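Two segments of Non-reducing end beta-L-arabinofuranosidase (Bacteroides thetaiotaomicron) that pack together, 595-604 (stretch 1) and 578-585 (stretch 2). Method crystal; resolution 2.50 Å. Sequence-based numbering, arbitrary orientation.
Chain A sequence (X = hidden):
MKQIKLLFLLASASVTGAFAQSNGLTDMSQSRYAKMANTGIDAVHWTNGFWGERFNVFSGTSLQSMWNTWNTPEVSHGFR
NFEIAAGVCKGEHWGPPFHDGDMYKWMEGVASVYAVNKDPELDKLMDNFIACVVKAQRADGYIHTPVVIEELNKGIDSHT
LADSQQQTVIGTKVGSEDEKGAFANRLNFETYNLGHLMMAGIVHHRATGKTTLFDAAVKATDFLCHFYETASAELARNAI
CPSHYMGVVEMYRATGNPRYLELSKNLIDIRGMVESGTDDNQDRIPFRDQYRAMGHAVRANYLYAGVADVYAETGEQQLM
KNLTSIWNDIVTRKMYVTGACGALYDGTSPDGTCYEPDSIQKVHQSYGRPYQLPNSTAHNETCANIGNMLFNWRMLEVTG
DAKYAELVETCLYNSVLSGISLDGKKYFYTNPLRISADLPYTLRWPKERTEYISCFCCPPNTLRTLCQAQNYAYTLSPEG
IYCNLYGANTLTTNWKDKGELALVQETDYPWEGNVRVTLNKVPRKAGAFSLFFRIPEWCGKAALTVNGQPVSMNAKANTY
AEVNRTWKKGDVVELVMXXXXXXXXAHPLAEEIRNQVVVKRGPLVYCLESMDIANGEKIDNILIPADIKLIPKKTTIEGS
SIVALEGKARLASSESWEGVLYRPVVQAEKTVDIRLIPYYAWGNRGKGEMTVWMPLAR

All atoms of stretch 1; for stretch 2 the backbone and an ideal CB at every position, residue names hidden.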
# COMPACT_ATOMS: atom_id res chain seq x y z
N ASN A 595 -9.64 -23.24 11.19
CA ASN A 595 -8.67 -24.30 11.51
C ASN A 595 -7.43 -24.43 10.58
O ASN A 595 -6.94 -25.53 10.27
CB ASN A 595 -9.41 -25.64 11.61
CG ASN A 595 -8.72 -26.59 12.54
OD1 ASN A 595 -8.20 -26.19 13.59
ND2 ASN A 595 -8.68 -27.85 12.16
N GLN A 596 -6.92 -23.29 10.17
CA GLN A 596 -5.79 -23.22 9.27
C GLN A 596 -4.86 -22.16 9.82
O GLN A 596 -5.24 -21.35 10.69
CB GLN A 596 -6.24 -22.91 7.82
CG GLN A 596 -7.03 -24.06 7.16
CD GLN A 596 -7.89 -23.65 5.96
OE1 GLN A 596 -7.37 -23.49 4.83
NE2 GLN A 596 -9.22 -23.52 6.18
N VAL A 597 -3.63 -22.19 9.34
CA VAL A 597 -2.61 -21.34 9.90
C VAL A 597 -1.94 -20.66 8.74
O VAL A 597 -1.86 -21.22 7.64
CB VAL A 597 -1.66 -22.18 10.81
CG1 VAL A 597 -1.05 -23.35 10.05
CG2 VAL A 597 -0.53 -21.35 11.41
N VAL A 598 -1.52 -19.43 9.00
CA VAL A 598 -0.65 -18.64 8.14
C VAL A 598 0.64 -18.32 8.92
O VAL A 598 0.58 -18.05 10.14
CB VAL A 598 -1.31 -17.31 7.70
CG1 VAL A 598 -1.72 -16.45 8.90
CG2 VAL A 598 -0.36 -16.52 6.80
N VAL A 599 1.77 -18.33 8.21
CA VAL A 599 3.07 -18.12 8.81
C VAL A 599 3.59 -16.73 8.51
O VAL A 599 3.83 -16.39 7.36
CB VAL A 599 4.12 -19.12 8.25
CG1 VAL A 599 5.47 -18.90 8.93
CG2 VAL A 599 3.66 -20.56 8.41
N LYS A 600 3.81 -15.92 9.54
CA LYS A 600 4.54 -14.65 9.41
C LYS A 600 5.93 -14.79 10.04
O LYS A 600 6.17 -15.67 10.86
CB LYS A 600 3.78 -13.51 10.10
CG LYS A 600 2.46 -13.10 9.42
CD LYS A 600 1.81 -11.80 9.94
CE LYS A 600 2.52 -10.57 9.41
NZ LYS A 600 1.91 -9.29 9.83
N ARG A 601 6.83 -13.92 9.60
CA ARG A 601 8.07 -13.63 10.31
C ARG A 601 8.29 -12.13 10.18
O ARG A 601 8.43 -11.60 9.07
CB ARG A 601 9.26 -14.39 9.74
CG ARG A 601 10.58 -14.04 10.39
CD ARG A 601 11.65 -15.13 10.28
NE ARG A 601 12.80 -14.70 11.09
CZ ARG A 601 13.85 -13.97 10.68
NH1 ARG A 601 14.01 -13.61 9.39
NH2 ARG A 601 14.77 -13.63 11.57
N GLY A 602 8.29 -11.45 11.32
CA GLY A 602 8.30 -10.01 11.27
C GLY A 602 7.06 -9.58 10.50
O GLY A 602 5.95 -10.07 10.81
N PRO A 603 7.24 -8.68 9.49
CA PRO A 603 6.16 -8.11 8.69
C PRO A 603 5.77 -8.88 7.45
O PRO A 603 4.78 -8.50 6.78
CB PRO A 603 6.71 -6.75 8.28
CG PRO A 603 8.18 -7.01 8.10
CD PRO A 603 8.55 -8.09 9.10
N LEU A 604 6.51 -9.94 7.12
CA LEU A 604 6.24 -10.69 5.89
C LEU A 604 5.32 -11.85 6.15
O LEU A 604 5.57 -12.68 7.01
CB LEU A 604 7.53 -11.21 5.26
CG LEU A 604 8.52 -10.12 4.82
CD1 LEU A 604 9.77 -10.76 4.23
CD2 LEU A 604 7.93 -9.13 3.83
N UNK A 578 12.74 -8.54 18.57
CA UNK A 578 12.72 -9.98 18.36
C UNK A 578 11.84 -10.24 17.16
O UNK A 578 10.77 -9.67 17.05
CB UNK A 578 12.22 -10.73 19.60
N UNK A 579 12.30 -11.11 16.29
CA UNK A 579 11.60 -11.41 15.07
C UNK A 579 11.49 -12.91 14.89
O UNK A 579 12.03 -13.49 13.96
CB UNK A 579 12.30 -10.77 13.87
N UNK A 580 10.78 -13.57 15.79
CA UNK A 580 10.58 -15.02 15.64
C UNK A 580 9.59 -15.37 14.54
O UNK A 580 8.97 -14.49 13.97
CB UNK A 580 10.10 -15.62 16.96
N UNK A 581 9.46 -16.67 14.26
CA UNK A 581 8.48 -17.19 13.31
C UNK A 581 7.17 -17.23 14.06
O UNK A 581 7.15 -17.69 15.19
CB UNK A 581 8.87 -18.56 12.76
N UNK A 582 6.10 -16.73 13.43
CA UNK A 582 4.75 -16.75 14.01
C UNK A 582 3.79 -17.57 13.21
O UNK A 582 3.83 -17.54 11.98
CB UNK A 582 4.20 -15.33 14.14
N UNK A 583 2.91 -18.26 13.94
CA UNK A 583 1.80 -19.00 13.37
C UNK A 583 0.56 -18.25 13.81
O UNK A 583 0.39 -18.03 14.99
CB UNK A 583 1.78 -20.46 13.81
N UNK A 584 -0.29 -17.86 12.86
CA UNK A 584 -1.45 -17.06 13.17
C UNK A 584 -2.68 -17.86 12.81
O UNK A 584 -2.67 -18.56 11.81
CB UNK A 584 -1.42 -15.72 12.43
N UNK A 585 -3.74 -17.71 13.61
CA UNK A 585 -5.08 -18.23 13.28
C UNK A 585 -6.04 -17.04 13.10
O UNK A 585 -5.71 -15.90 13.46
CB UNK A 585 -5.59 -19.18 14.37

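Stretch 2 runs antiparallel to the strand 596-601, and two pairs of backbone hydrogen bonds hold the register. At 584, N donates to Val-598 O (2.9 Å) and O accepts from Val-598 N (3.2 Å); at 582, N donates to Lys-600 O (2.8 Å) and O accepts from Lys-600 N (2.9 Å). Since 582 and 584 both donate through N, proline would suit neither.

Position 578 has nothing of stretch 1 within 5.5 Å of its ideal CB, so this contact sets no preference; the residue is Asp-578.

At 579 the CA-to-CB bond points sideways, and the ideal CB lies 4.4 Å from Arg-601 NH2 and 4.8 Å from Gly-602 N. A long, flexible side chain could run along the arginine and over the glycine; methionine, leucine or glutamine would be plausible, and an acidic group could use the charge. The residue is Met-579. Its CG comes within 3.6 Å of Gly-602 N, its SD lies over one face of the Arg-601 guanidinium, and its CE reaches Pro-603 CD at 4.4 Å. A CB on Gly-602 would fall 3.0 Å from this SD. The backbone adds a weak hydrogen bond from Arg-601 NE to Met-579 O (3.2 Å).

Position 580 points away from stretch 1, and its phi of -74° is compatible with proline among many residues. Pro-580 fills it.

The CB at 581 shares a sheet face with Val-599 and Arg-601, 5.1 Å from both Val-599 CG1 and Arg-601 CD. Extended backbone angles and aliphatic neighbours suit valine, isoleucine or threonine. Val-581 sets CG1 4.0 Å from Val-599 CG1 and CG2 4.1 Å from Arg-601 CD.

At 582 the CB projects to the face of Val-598 and Lys-600, 3.8 Å from Lys-600 O. Many residues would fit, small or polar ones included. Cys-582 has its CB 4.5 Å from Lys-600 CB.

Position 583 returns to the face of Val-599, and its ideal CB is a tight 3.4 Å from Val-597 CG2. An apolar residue is favoured. Leu-583 packs its CB against that methyl at 3.5 Å.

At 584 the CB lies 3.6 Å from Val-598 CG1, with the aliphatic stem of Lys-600 on the same face. A sizeable apolar side chain could touch both; leucine, isoleucine or methionine would serve. Leu-584 does so, its CD2 3.7 Å from Lys-600 CD.

Position 585 points sideways, its ideal CB 4.3 Å from Gln-596 O, and tolerates many polar residues. Glu-585 contributes little here.

Stretch 2 578-585: DMPVCLLE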
# COMPACT_ATOMS: atom_id res chain seq x y z
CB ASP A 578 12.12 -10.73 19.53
CG ASP A 578 13.11 -10.95 20.65
OD1 ASP A 578 14.22 -10.34 20.65
OD2 ASP A 578 12.74 -11.75 21.55
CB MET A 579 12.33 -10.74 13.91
CG MET A 579 11.52 -10.77 12.64
SD MET A 579 12.41 -10.15 11.24
CE MET A 579 12.21 -8.40 11.51
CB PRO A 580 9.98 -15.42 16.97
CG PRO A 580 9.15 -14.22 17.35
CD PRO A 580 9.97 -13.02 16.89
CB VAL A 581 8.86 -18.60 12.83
CG1 VAL A 581 7.68 -19.35 12.24
CG2 VAL A 581 9.99 -18.52 11.81
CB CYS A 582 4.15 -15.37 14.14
SG CYS A 582 4.87 -14.59 15.55
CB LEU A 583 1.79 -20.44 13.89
CG LEU A 583 2.67 -21.42 13.11
CD1 LEU A 583 4.11 -20.95 12.96
CD2 LEU A 583 2.63 -22.79 13.77
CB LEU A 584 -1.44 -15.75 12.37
CG LEU A 584 -0.51 -14.61 12.81
CD1 LEU A 584 0.94 -14.98 12.63
CD2 LEU A 584 -0.78 -13.36 12.00
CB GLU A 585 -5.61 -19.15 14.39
CG GLU A 585 -6.11 -18.37 15.61
CD GLU A 585 -6.37 -19.21 16.84
OE1 GLU A 585 -6.92 -20.31 16.68
OE2 GLU A 585 -6.03 -18.76 17.96
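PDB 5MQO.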